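Side-chain contacts in 3-hexulose-6-phosphate synthase (Mycobacterium gastri, PDB 3AJX), which is a synthase of the orotidine 5'-phosphate decarboxylase / HUMPS family, folded as a closed eight-stranded TIM barrel that holds a magnesium ion in this crystal: residues Thr118-Val123 with Val131-Gly136; Met60-Ala65 with Asp89-Gly94; Gly186-Gly191 with Lys200-Ala205; Leu68-Ala73 with Ala93-Ala98; Glu114-Arg119 with Asn148-Ala153. The protein carries 1 engineered substitution. All coordinates share one frame; numbering follows the deposited sequence.

Contact 1: residues Thr118-Val123 with Val131-Gly136; sequences TRAQEV and VEMHAG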
# COMPACT_ATOMS: atom_id res chain seq x y z
N THR A 118 -15.27 -12.76 9.00
CA THR A 118 -16.21 -11.68 9.27
C THR A 118 -16.00 -10.51 8.32
O THR A 118 -16.94 -10.01 7.71
CB THR A 118 -16.07 -11.18 10.73
OG1 THR A 118 -16.60 -12.18 11.60
CG2 THR A 118 -16.83 -9.88 10.94
N ARG A 119 -14.75 -10.07 8.17
CA ARG A 119 -14.48 -8.95 7.29
C ARG A 119 -14.83 -9.30 5.86
O ARG A 119 -15.31 -8.45 5.11
CB ARG A 119 -13.01 -8.53 7.40
CG ARG A 119 -12.67 -7.26 6.64
CD ARG A 119 -13.64 -6.12 6.98
NE ARG A 119 -13.22 -4.86 6.37
CZ ARG A 119 -14.02 -3.81 6.19
NH1 ARG A 119 -15.29 -3.86 6.56
NH2 ARG A 119 -13.54 -2.70 5.63
N ALA A 120 -14.63 -10.56 5.47
CA ALA A 120 -14.95 -11.00 4.12
C ALA A 120 -16.42 -10.73 3.79
O ALA A 120 -16.75 -10.21 2.73
CB ALA A 120 -14.65 -12.49 3.96
N GLN A 121 -17.30 -11.11 4.72
CA GLN A 121 -18.73 -10.91 4.53
C GLN A 121 -19.07 -9.43 4.42
O GLN A 121 -19.90 -9.03 3.61
CB GLN A 121 -19.51 -11.54 5.69
CG GLN A 121 -19.73 -13.03 5.50
CD GLN A 121 -20.73 -13.32 4.39
OE1 GLN A 121 -20.69 -14.38 3.77
NE2 GLN A 121 -21.65 -12.38 4.16
N GLU A 122 -18.42 -8.62 5.24
CA GLU A 122 -18.66 -7.19 5.22
C GLU A 122 -18.26 -6.55 3.90
O GLU A 122 -19.02 -5.75 3.34
CB GLU A 122 -17.91 -6.51 6.37
CG GLU A 122 -18.52 -6.83 7.73
CD GLU A 122 -17.66 -6.37 8.89
OE1 GLU A 122 -16.64 -5.70 8.66
OE2 GLU A 122 -18.01 -6.69 10.05
N VAL A 123 -17.09 -6.90 3.38
CA VAL A 123 -16.63 -6.30 2.12
C VAL A 123 -17.34 -6.89 0.91
O VAL A 123 -17.43 -6.24 -0.13
CB VAL A 123 -15.10 -6.42 1.95
CG1 VAL A 123 -14.40 -5.82 3.16
CG2 VAL A 123 -14.70 -7.86 1.73
N VAL A 131 -12.45 -12.22 -2.18
CA VAL A 131 -11.50 -11.76 -1.18
C VAL A 131 -10.30 -12.68 -1.22
O VAL A 131 -10.41 -13.83 -1.64
CB VAL A 131 -12.12 -11.78 0.24
CG1 VAL A 131 -13.30 -10.82 0.30
CG2 VAL A 131 -12.56 -13.18 0.60
N GLU A 132 -9.16 -12.16 -0.80
CA GLU A 132 -7.95 -12.97 -0.79
C GLU A 132 -7.58 -13.31 0.65
O GLU A 132 -7.31 -12.43 1.46
CB GLU A 132 -6.80 -12.22 -1.47
CG GLU A 132 -5.53 -13.04 -1.60
CD GLU A 132 -4.45 -12.36 -2.42
OE1 GLU A 132 -4.64 -12.18 -3.64
OE2 GLU A 132 -3.40 -11.99 -1.84
N MET A 133 -7.64 -14.61 0.96
CA MET A 133 -7.26 -15.09 2.28
C MET A 133 -5.75 -15.15 2.11
O MET A 133 -5.19 -16.13 1.63
CB MET A 133 -7.85 -16.47 2.54
CG MET A 133 -9.37 -16.43 2.73
SD MET A 133 -9.83 -15.27 4.04
CE MET A 133 -11.63 -15.33 3.96
N HIS A 134 -5.12 -14.05 2.51
CA HIS A 134 -3.70 -13.85 2.32
C HIS A 134 -2.82 -13.77 3.56
O HIS A 134 -3.14 -13.10 4.54
CB HIS A 134 -3.55 -12.55 1.51
CG HIS A 134 -2.17 -12.28 1.01
ND1 HIS A 134 -1.82 -11.09 0.42
CD2 HIS A 134 -1.06 -13.06 0.98
CE1 HIS A 134 -0.55 -11.13 0.05
NE2 HIS A 134 -0.07 -12.32 0.38
N ALA A 135 -1.70 -14.49 3.51
CA ALA A 135 -0.71 -14.47 4.59
C ALA A 135 0.54 -13.97 3.88
O ALA A 135 1.06 -14.62 2.99
CB ALA A 135 -0.49 -15.87 5.15
N GLY A 136 1.01 -12.78 4.27
CA GLY A 136 2.19 -12.21 3.64
C GLY A 136 3.48 -12.95 3.90
O GLY A 136 3.52 -13.91 4.68
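Ala120 and Val123, one turn apart on helix 116-125, bring their methyl groups against Val131 and Met133 of strand 130-134. Just before them, Arg119 swings its end away from the strand, its guanidinium shared between Asp89 and Glu122 on its own helix, with NH1 reaching Glu122 OE1 at 3.1 Å on the anti lone pair of that oxygen. Ala120 points its CB at the strand, where it is met by two groups, Val131 CG2 at 4.0 Å and Met133 CE at 4.1 Å. The thioether gets there by a bend at chi2 (-55°), which carries CE toward the helix although the side chain leaves its backbone obliquely. Val123 then supplies the tightest touch, with its CG2 3.6 Å from Val131 CG1. Its other methyl, CG1, lies 3.5 Å above one face of the Arg119 guanidinium, near the edge of the group rather than over its centre. CG1 of Val131 is anti to the carbonyl carbon (chi1 -63°) and meets Val123, while CG2, between N and C, meets Ala120. No hydrogen bond crosses this buried, wholly apolar interface. Helix and strand run nearly antiparallel, at 163° with axes 9.6 Å apart, as expected for the second half of a beta-alpha-beta crossover from strand 105-109. Helix 148-157 closes one flank through Ala153 and Ala157, helix 89-102 the other through Ile92, and strand 161-164 lies beside Val131.

Contact 2: residues Met60-Ala65 with Asp89-Gly94; sequences MKTMDA and DSTIAG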
# COMPACT_ATOMS: atom_id res chain seq x y z
N MET A 60 -2.43 -3.45 -5.92
CA MET A 60 -2.26 -2.09 -5.40
C MET A 60 -2.27 -2.03 -3.88
O MET A 60 -1.58 -1.21 -3.28
CB MET A 60 -3.38 -1.19 -5.94
CG MET A 60 -3.42 -1.05 -7.45
SD MET A 60 -2.06 -0.05 -8.10
CE MET A 60 -2.70 1.63 -7.88
N LYS A 61 -3.05 -2.91 -3.26
CA LYS A 61 -3.20 -2.93 -1.80
C LYS A 61 -3.58 -1.53 -1.33
O LYS A 61 -3.04 -1.00 -0.36
CB LYS A 61 -1.92 -3.40 -1.10
CG LYS A 61 -1.73 -4.91 -1.11
CD LYS A 61 -0.58 -5.33 -0.20
CE LYS A 61 -0.40 -6.84 -0.18
NZ LYS A 61 -0.05 -7.38 -1.52
N THR A 62 -4.54 -0.94 -2.04
CA THR A 62 -5.01 0.40 -1.73
C THR A 62 -5.51 0.55 -0.29
O THR A 62 -6.26 -0.29 0.21
CB THR A 62 -6.13 0.79 -2.69
OG1 THR A 62 -5.62 0.74 -4.03
CG2 THR A 62 -6.64 2.20 -2.39
N MET A 63 -5.09 1.63 0.36
CA MET A 63 -5.49 1.88 1.74
C MET A 63 -6.34 3.15 1.85
O MET A 63 -7.07 3.34 2.82
CB MET A 63 -4.26 2.01 2.62
CG MET A 63 -4.54 2.17 4.11
SD MET A 63 -5.41 0.76 4.82
CE MET A 63 -6.11 1.52 6.29
N ASP A 64 -6.23 4.02 0.84
CA ASP A 64 -6.99 5.27 0.84
C ASP A 64 -7.16 5.74 -0.60
O ASP A 64 -6.40 5.33 -1.48
CB ASP A 64 -6.25 6.32 1.67
CG ASP A 64 -7.02 7.62 1.78
OD1 ASP A 64 -8.26 7.58 1.94
OD2 ASP A 64 -6.37 8.69 1.71
N ALA A 65 -8.14 6.60 -0.84
CA ALA A 65 -8.44 7.09 -2.19
C ALA A 65 -8.73 5.86 -3.04
O ALA A 65 -8.09 5.61 -4.07
CB ALA A 65 -7.24 7.87 -2.75
N ASP A 89 -14.57 1.44 4.81
CA ASP A 89 -15.59 0.91 3.91
C ASP A 89 -15.77 1.83 2.71
O ASP A 89 -15.98 1.37 1.59
CB ASP A 89 -16.93 0.75 4.64
CG ASP A 89 -16.96 -0.42 5.59
OD1 ASP A 89 -15.95 -1.16 5.68
OD2 ASP A 89 -18.00 -0.61 6.25
N SER A 90 -15.69 3.14 2.94
CA SER A 90 -15.87 4.11 1.87
C SER A 90 -14.78 3.99 0.81
O SER A 90 -15.00 4.29 -0.36
CB SER A 90 -15.91 5.54 2.43
OG SER A 90 -14.66 5.91 2.98
N THR A 91 -13.59 3.54 1.23
CA THR A 91 -12.48 3.37 0.31
C THR A 91 -12.75 2.17 -0.59
O THR A 91 -12.54 2.21 -1.81
CB THR A 91 -11.17 3.15 1.09
OG1 THR A 91 -10.87 4.34 1.83
CG2 THR A 91 -10.01 2.83 0.15
N ILE A 92 -13.24 1.08 0.01
CA ILE A 92 -13.56 -0.10 -0.76
C ILE A 92 -14.73 0.22 -1.68
O ILE A 92 -14.74 -0.19 -2.84
CB ILE A 92 -13.92 -1.28 0.18
CG1 ILE A 92 -12.68 -1.68 0.98
CG2 ILE A 92 -14.45 -2.45 -0.64
CD1 ILE A 92 -12.91 -2.73 2.05
N ALA A 93 -15.70 0.97 -1.16
CA ALA A 93 -16.86 1.35 -1.96
C ALA A 93 -16.43 2.16 -3.18
O ALA A 93 -16.98 1.99 -4.27
CB ALA A 93 -17.83 2.16 -1.11
N GLY A 94 -15.45 3.04 -3.00
CA GLY A 94 -14.96 3.86 -4.09
C GLY A 94 -14.30 3.01 -5.16
O GLY A 94 -14.48 3.25 -6.36
O HOH W 1 -9.32 3.96 4.04
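The side chains of Asp64, with its flat carboxylate, and Thr91 cross at about a right angle without bonding: OD1 of Asp64 stays 4.2 Å from OG1 of Thr91. The carboxylate is engaged elsewhere, OD2 taking the backbone N-H of Leu137 and OD1 that of Asp138, both of the second subunit, so it sits at the start of a helix there. In TIM-barrel terms, Met60-Ala65 is the end of strand 55-62 and the loop after it, and Asp89-Gly94 opens the helix following the next strand; the contact thus lies at the end of the barrel where loops leave the strands, and also at the dimer interface. Between these two segments, every contact made by the helix comes from Thr91. Its CG2, anti to the backbone N, is turned into the loop and rests on Asp64 CA at 3.9 Å and Met63 O at 4.0 Å, with Thr62 CG2 further off at 4.3 Å. Thr62 itself spends its hydroxyl on Glu69. OG1 of Thr91 is also hydrogen-bonded to OD2 of Asp138 of the second subunit, placing the hydroxyl between loop and partner chain. The polar link between the two segments is a water that donates both its protons, one to Met63 O at 2.6 Å and the other to Thr91 OG1 at 2.7 Å.

Contact 3: residues Gly186-Gly191 with Lys200-Ala205; sequences GGAIYG and KELRAA. With SO4 (sulfate ion), chain G.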
# COMPACT_ATOMS: atom_id res chain seq x y z
N GLY A 186 3.37 -17.70 -5.62
CA GLY A 186 4.40 -16.70 -5.84
C GLY A 186 5.79 -17.31 -5.85
O GLY A 186 6.30 -17.65 -6.91
N GLY A 187 6.38 -17.45 -4.67
CA GLY A 187 7.72 -18.01 -4.56
C GLY A 187 7.88 -19.39 -5.19
O GLY A 187 8.96 -19.72 -5.69
N ALA A 188 6.83 -20.20 -5.16
CA ALA A 188 6.89 -21.53 -5.74
C ALA A 188 7.19 -21.43 -7.24
O ALA A 188 7.78 -22.35 -7.82
CB ALA A 188 5.57 -22.27 -5.52
N ILE A 189 6.80 -20.32 -7.85
CA ILE A 189 7.04 -20.13 -9.27
C ILE A 189 8.28 -19.27 -9.57
O ILE A 189 9.22 -19.76 -10.19
CB ILE A 189 5.80 -19.50 -9.97
CG1 ILE A 189 4.63 -20.49 -9.91
CG2 ILE A 189 6.13 -19.17 -11.42
CD1 ILE A 189 3.34 -19.96 -10.53
N TYR A 190 8.29 -18.01 -9.13
CA TYR A 190 9.44 -17.16 -9.42
C TYR A 190 10.74 -17.53 -8.70
O TYR A 190 11.82 -17.11 -9.10
CB TYR A 190 9.11 -15.67 -9.20
CG TYR A 190 8.84 -15.23 -7.77
CD1 TYR A 190 7.54 -14.95 -7.34
CD2 TYR A 190 9.88 -15.06 -6.86
CE1 TYR A 190 7.29 -14.51 -6.04
CE2 TYR A 190 9.64 -14.62 -5.56
CZ TYR A 190 8.34 -14.35 -5.15
OH TYR A 190 8.10 -13.92 -3.87
N GLY A 191 10.63 -18.31 -7.63
CA GLY A 191 11.81 -18.71 -6.88
C GLY A 191 12.41 -20.02 -7.35
O GLY A 191 13.43 -20.48 -6.81
N LYS A 200 3.50 -25.32 -14.45
CA LYS A 200 2.83 -26.45 -15.08
C LYS A 200 2.43 -27.50 -14.05
O LYS A 200 1.31 -28.02 -14.07
CB LYS A 200 3.74 -27.09 -16.14
CG LYS A 200 3.06 -28.19 -16.95
CD LYS A 200 4.00 -28.81 -17.98
CE LYS A 200 3.24 -29.81 -18.85
NZ LYS A 200 4.11 -30.48 -19.85
N GLU A 201 3.34 -27.79 -13.13
CA GLU A 201 3.09 -28.78 -12.09
C GLU A 201 2.02 -28.31 -11.11
O GLU A 201 1.22 -29.12 -10.62
CB GLU A 201 4.40 -29.10 -11.37
CG GLU A 201 5.41 -29.79 -12.30
CD GLU A 201 6.84 -29.71 -11.80
OE1 GLU A 201 7.35 -28.59 -11.62
OE2 GLU A 201 7.45 -30.78 -11.58
N LEU A 202 1.99 -27.02 -10.81
CA LEU A 202 0.97 -26.49 -9.92
C LEU A 202 -0.40 -26.65 -10.59
O LEU A 202 -1.38 -27.06 -9.96
CB LEU A 202 1.24 -25.01 -9.62
CG LEU A 202 2.30 -24.75 -8.55
CD1 LEU A 202 2.79 -23.32 -8.66
CD2 LEU A 202 1.71 -25.03 -7.17
N ARG A 203 -0.44 -26.34 -11.88
CA ARG A 203 -1.66 -26.45 -12.68
C ARG A 203 -2.16 -27.90 -12.73
O ARG A 203 -3.36 -28.16 -12.62
CB ARG A 203 -1.38 -25.96 -14.11
CG ARG A 203 -2.36 -26.46 -15.16
CD ARG A 203 -3.74 -25.86 -14.96
NE ARG A 203 -3.74 -24.42 -15.21
CZ ARG A 203 -4.79 -23.64 -15.06
NH1 ARG A 203 -5.96 -24.15 -14.67
NH2 ARG A 203 -4.69 -22.34 -15.31
N ALA A 204 -1.23 -28.83 -12.91
CA ALA A 204 -1.57 -30.24 -13.00
C ALA A 204 -2.20 -30.81 -11.74
O ALA A 204 -2.98 -31.76 -11.80
CB ALA A 204 -0.33 -31.05 -13.37
N ALA A 205 -1.87 -30.23 -10.59
CA ALA A 205 -2.41 -30.70 -9.32
C ALA A 205 -3.86 -30.27 -9.11
O ALA A 205 -4.54 -30.80 -8.23
CB ALA A 205 -1.54 -30.18 -8.17
S SO4 G . 3.48 -16.59 -2.22
O1 SO4 G . 4.96 -16.53 -2.17
O2 SO4 G . 2.92 -16.33 -0.88
O3 SO4 G . 3.07 -17.94 -2.66
O4 SO4 G . 2.98 -15.59 -3.17
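Leu202 of helix 195-204 reaches across to Ile189 and Ala188 in the short helix 187-190, and its side chain can be followed outward. CB leaves the backbone toward the other segment. CG lies opposite the carbonyl carbon (chi1 -81°), and with CB it forms the stem that projects the branch. At the tip, CD1 does the touching: it lies 3.6 Å from Ile189 CG1 and 3.9 Å from Ile189 CD1, and Ala188 CB adds a longer contact at 4.3 Å. The two branched chains pass at a slant, with Ile189 offering the flank of its extended CG1-CD1 arm. Apolar neighbours continue the packing: Leu3, Val169 and Ile172 on Leu202, Val5 and Val22 on Ile189.

The N-terminal end of the short helix faces an anion. Gly186, its N-cap residue, gives its N-H to sulfate O3 at 3.0 Å, somewhat bent at 146°, whereas Gly187 N meets sulfate O1 at 3.0 Å almost in line, at 178°. Gly186 has no side chain, and sulfate O4 comes within 3.2 Å of its CA. Gln140 NE2 and Gly166 N also bond to the sulfate. A tetrahedral anion held by backbone N-H groups after strands 161-164 and 182-185 matches the phosphate-binding site of many TIM barrels, although this sulfate probably came from the crystallisation liquor. The chemistry is therefore divided: apolar packing, with no hydrogen bond, joins the two segments, while the N-terminal end of helix 187-190, whose dipole probably adds some attraction, turns its N-H groups to the anion.

Contact 4: residues Leu68-Ala73 with Ala93-Ala98; sequences LEADIA and AGAVKA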
# COMPACT_ATOMS: atom_id res chain seq x y z
N LEU A 68 -9.79 6.50 -6.82
CA LEU A 68 -8.66 6.98 -7.61
C LEU A 68 -7.64 5.89 -7.94
O LEU A 68 -7.29 5.70 -9.10
CB LEU A 68 -7.96 8.13 -6.90
CG LEU A 68 -6.72 8.69 -7.62
CD1 LEU A 68 -7.10 9.20 -9.01
CD2 LEU A 68 -6.11 9.81 -6.79
N GLU A 69 -7.17 5.17 -6.92
CA GLU A 69 -6.18 4.13 -7.16
C GLU A 69 -6.73 3.01 -8.05
O GLU A 69 -6.02 2.48 -8.90
CB GLU A 69 -5.66 3.55 -5.84
CG GLU A 69 -4.74 4.51 -5.09
CD GLU A 69 -3.77 3.82 -4.15
OE1 GLU A 69 -3.66 2.57 -4.21
OE2 GLU A 69 -3.12 4.52 -3.36
N ALA A 70 -7.99 2.66 -7.85
CA ALA A 70 -8.59 1.61 -8.67
C ALA A 70 -8.67 2.11 -10.11
O ALA A 70 -8.29 1.41 -11.04
CB ALA A 70 -9.98 1.27 -8.15
N ASP A 71 -9.17 3.33 -10.28
CA ASP A 71 -9.32 3.89 -11.61
C ASP A 71 -8.02 3.95 -12.42
O ASP A 71 -8.00 3.53 -13.58
CB ASP A 71 -9.92 5.29 -11.54
CG ASP A 71 -10.66 5.67 -12.80
OD1 ASP A 71 -11.61 4.94 -13.18
OD2 ASP A 71 -10.30 6.68 -13.43
N ILE A 72 -6.95 4.46 -11.83
CA ILE A 72 -5.71 4.56 -12.59
C ILE A 72 -5.14 3.19 -12.94
O ILE A 72 -4.54 3.01 -14.00
CB ILE A 72 -4.66 5.44 -11.86
CG1 ILE A 72 -4.23 4.81 -10.53
CG2 ILE A 72 -5.23 6.84 -11.65
CD1 ILE A 72 -3.19 5.63 -9.77
N ALA A 73 -5.34 2.20 -12.06
CA ALA A 73 -4.84 0.85 -12.32
C ALA A 73 -5.67 0.20 -13.44
O ALA A 73 -5.12 -0.46 -14.33
CB ALA A 73 -4.91 0.01 -11.05
N ALA A 93 -15.70 0.97 -1.16
CA ALA A 93 -16.86 1.35 -1.96
C ALA A 93 -16.43 2.16 -3.18
O ALA A 93 -16.98 1.99 -4.27
CB ALA A 93 -17.83 2.16 -1.11
N GLY A 94 -15.45 3.04 -3.00
CA GLY A 94 -14.96 3.86 -4.09
C GLY A 94 -14.30 3.01 -5.16
O GLY A 94 -14.48 3.25 -6.36
N ALA A 95 -13.51 2.03 -4.74
CA ALA A 95 -12.83 1.15 -5.68
C ALA A 95 -13.89 0.35 -6.45
O ALA A 95 -13.78 0.16 -7.66
CB ALA A 95 -11.89 0.21 -4.94
N VAL A 96 -14.91 -0.12 -5.74
CA VAL A 96 -15.97 -0.90 -6.37
C VAL A 96 -16.71 -0.05 -7.40
O VAL A 96 -17.09 -0.54 -8.47
CB VAL A 96 -16.97 -1.43 -5.31
CG1 VAL A 96 -18.23 -1.96 -5.98
CG2 VAL A 96 -16.31 -2.56 -4.51
N LYS A 97 -16.89 1.24 -7.10
CA LYS A 97 -17.58 2.13 -8.03
C LYS A 97 -16.76 2.24 -9.32
O LYS A 97 -17.32 2.22 -10.42
CB LYS A 97 -17.75 3.51 -7.38
CG LYS A 97 -18.74 4.42 -8.09
CD LYS A 97 -18.99 5.66 -7.26
CE LYS A 97 -20.11 6.50 -7.85
NZ LYS A 97 -20.36 7.73 -7.04
N ALA A 98 -15.45 2.33 -9.19
CA ALA A 98 -14.59 2.42 -10.37
C ALA A 98 -14.64 1.09 -11.13
O ALA A 98 -14.65 1.08 -12.36
CB ALA A 98 -13.16 2.73 -9.97
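Ala70 of helix 66-75 fits against Ala95 and Ala98 of helix 89-102, two successive outer helices of the TIM barrel. The segments run roughly parallel, with a signed crossing angle of -29°, and their axes approach to 8.0 Å; such closeness is possible because small side chains line the interface. Ala70 CB points at the other helix and lies 3.8 Å from Ala95 CA and 3.9 Å from Ala98 CB, so one methyl is received between two residues a turn apart. Ala98 CB also lies 4.0 Å from the backbone N of Asp71. With three alanines in the middle, the conformations that matter are those at the margins. Asp71 has its CG on the far side from the backbone N, but well short of exactly trans (chi1 -154°), and this brings the carboxylate round toward the second helix. Glu69 leads the other way: its extended chain turns its end from this interface, and OE1 forms a salt bridge with Lys37 of the second subunit. Beneath the alanines, Val81 and Val83 of strand 80-84 make the floor, Val81 under Ala70 and Val83 under Ala95. Nothing polar bridges the two segments directly. At the border of the alanine patch, OD1 of Asp71 passes 4.2 Å from Ala98 CB and is hydrogen-bonded to His102 NE2, further along the same helix as Ala98.

Contact 5: residues Glu114-Arg119 with Asn148-Ala153; sequences EDKATR and NGLLAA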
# COMPACT_ATOMS: atom_id res chain seq x y z
N GLU A 114 -7.43 -9.95 11.46
CA GLU A 114 -7.57 -10.98 12.48
C GLU A 114 -8.87 -11.75 12.29
O GLU A 114 -8.91 -12.97 12.48
CB GLU A 114 -7.54 -10.33 13.87
CG GLU A 114 -7.17 -11.28 15.00
CD GLU A 114 -8.07 -12.50 15.07
OE1 GLU A 114 -9.30 -12.33 15.06
OE2 GLU A 114 -7.53 -13.63 15.15
N ASP A 115 -9.93 -11.05 11.90
CA ASP A 115 -11.24 -11.67 11.67
C ASP A 115 -11.54 -11.74 10.17
O ASP A 115 -12.45 -11.08 9.68
CB ASP A 115 -12.35 -10.88 12.38
CG ASP A 115 -12.45 -9.43 11.91
OD1 ASP A 115 -13.55 -8.85 12.02
OD2 ASP A 115 -11.44 -8.86 11.44
N LYS A 116 -10.77 -12.56 9.46
CA LYS A 116 -10.93 -12.69 8.01
C LYS A 116 -12.32 -13.08 7.50
O LYS A 116 -12.83 -12.47 6.56
CB LYS A 116 -9.88 -13.67 7.46
CG LYS A 116 -8.45 -13.14 7.58
CD LYS A 116 -7.45 -14.02 6.84
CE LYS A 116 -6.05 -13.41 6.84
NZ LYS A 116 -5.51 -13.23 8.22
N ALA A 117 -12.94 -14.10 8.09
CA ALA A 117 -14.26 -14.51 7.64
C ALA A 117 -15.30 -13.41 7.83
O ALA A 117 -16.11 -13.14 6.95
CB ALA A 117 -14.70 -15.79 8.37
N THR A 118 -15.27 -12.76 9.00
CA THR A 118 -16.21 -11.68 9.27
C THR A 118 -16.00 -10.51 8.32
O THR A 118 -16.94 -10.01 7.71
CB THR A 118 -16.07 -11.18 10.73
OG1 THR A 118 -16.60 -12.18 11.60
CG2 THR A 118 -16.83 -9.88 10.94
N ARG A 119 -14.75 -10.07 8.17
CA ARG A 119 -14.48 -8.95 7.29
C ARG A 119 -14.83 -9.30 5.86
O ARG A 119 -15.31 -8.45 5.11
CB ARG A 119 -13.01 -8.53 7.40
CG ARG A 119 -12.67 -7.26 6.64
CD ARG A 119 -13.64 -6.12 6.98
NE ARG A 119 -13.22 -4.86 6.37
CZ ARG A 119 -14.02 -3.81 6.19
NH1 ARG A 119 -15.29 -3.86 6.56
NH2 ARG A 119 -13.54 -2.70 5.63
N ASN A 148 -3.62 -23.77 7.00
CA ASN A 148 -4.99 -24.19 7.31
C ASN A 148 -5.83 -23.09 7.96
O ASN A 148 -7.06 -23.15 7.92
CB ASN A 148 -4.97 -25.44 8.19
CG ASN A 148 -4.30 -26.62 7.52
OD1 ASN A 148 -4.57 -26.93 6.36
ND2 ASN A 148 -3.41 -27.28 8.25
N GLY A 149 -5.17 -22.10 8.55
CA GLY A 149 -5.90 -21.01 9.17
C GLY A 149 -6.61 -20.21 8.09
O GLY A 149 -7.75 -19.76 8.27
N LEU A 150 -5.93 -20.02 6.96
CA LEU A 150 -6.50 -19.28 5.84
C LEU A 150 -7.62 -20.09 5.19
O LEU A 150 -8.64 -19.54 4.79
CB LEU A 150 -5.42 -18.98 4.79
CG LEU A 150 -4.26 -18.09 5.21
CD1 LEU A 150 -3.22 -18.05 4.10
CD2 LEU A 150 -4.76 -16.68 5.52
N LEU A 151 -7.42 -21.40 5.08
CA LEU A 151 -8.42 -22.26 4.47
C LEU A 151 -9.68 -22.31 5.33
O LEU A 151 -10.80 -22.28 4.81
CB LEU A 151 -7.87 -23.68 4.27
CG LEU A 151 -6.58 -23.77 3.45
CD1 LEU A 151 -6.20 -25.23 3.24
CD2 LEU A 151 -6.76 -23.09 2.11
N ALA A 152 -9.50 -22.36 6.65
CA ALA A 152 -10.63 -22.39 7.57
C ALA A 152 -11.42 -21.09 7.45
O ALA A 152 -12.66 -21.11 7.46
CB ALA A 152 -10.13 -22.57 9.01
N ALA A 153 -10.71 -19.98 7.34
CA ALA A 153 -11.37 -18.68 7.22
C ALA A 153 -12.13 -18.61 5.91
O ALA A 153 -13.25 -18.10 5.86
CB ALA A 153 -10.33 -17.56 7.29
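Ala117 and Ala153 bring the backbones closest, their CA atoms 5.1 Å apart. Glu114-Arg119 is a loop that becomes helix at Lys116, with Asp115 at the N-cap position; the first turn is closed by Arg119 N to Asp115 O at 2.9 Å, while the Asp115 side chain makes no capping bond. Asn148-Ala153 is helical throughout. At the near point a side chain meets backbone: Ala117 CB lies 3.7 Å from Ala153 O. Ala153 CB, directed at the first helix, meets Lys116 CB at 3.9 Å. Lys116 then runs on as an extended hydrocarbon rod slanting across Leu150, whose CD2 touches its CE at 3.8 Å and its CD at 4.0 Å. A turn in the last torsion (chi4 61°) takes NZ back to the carbonyl oxygen of Ile113, so the ammonium group is bonded within its own loop while the methylenes pack on leucine. Met133 of strand 130-134 touches Lys116 from the barrel side. Two helices that precede and follow one strand, meeting side by side over it, form part of the helical outer layer of a TIM barrel.

From the N terminus, contact 2 opens first at 60-65 and contact 4 at 68-73; both close on helix 89-102, in the same order, so their loops cross, sharing Ala93 and Gly94. Next come contacts 5 and 1, which start from overlapping parts of helix 116-125: contact 1 closes on strand 130-134 and nests inside contact 5, which reaches helix 148-157. A salt bridge between Asp89 and Arg119 joins the earlier pair to the later one. Contact 3 follows in series near the C terminus, its centre about 30 Å from those of contacts 2 and 4, across the barrel. Contacts 2 and 4 also touch the second subunit.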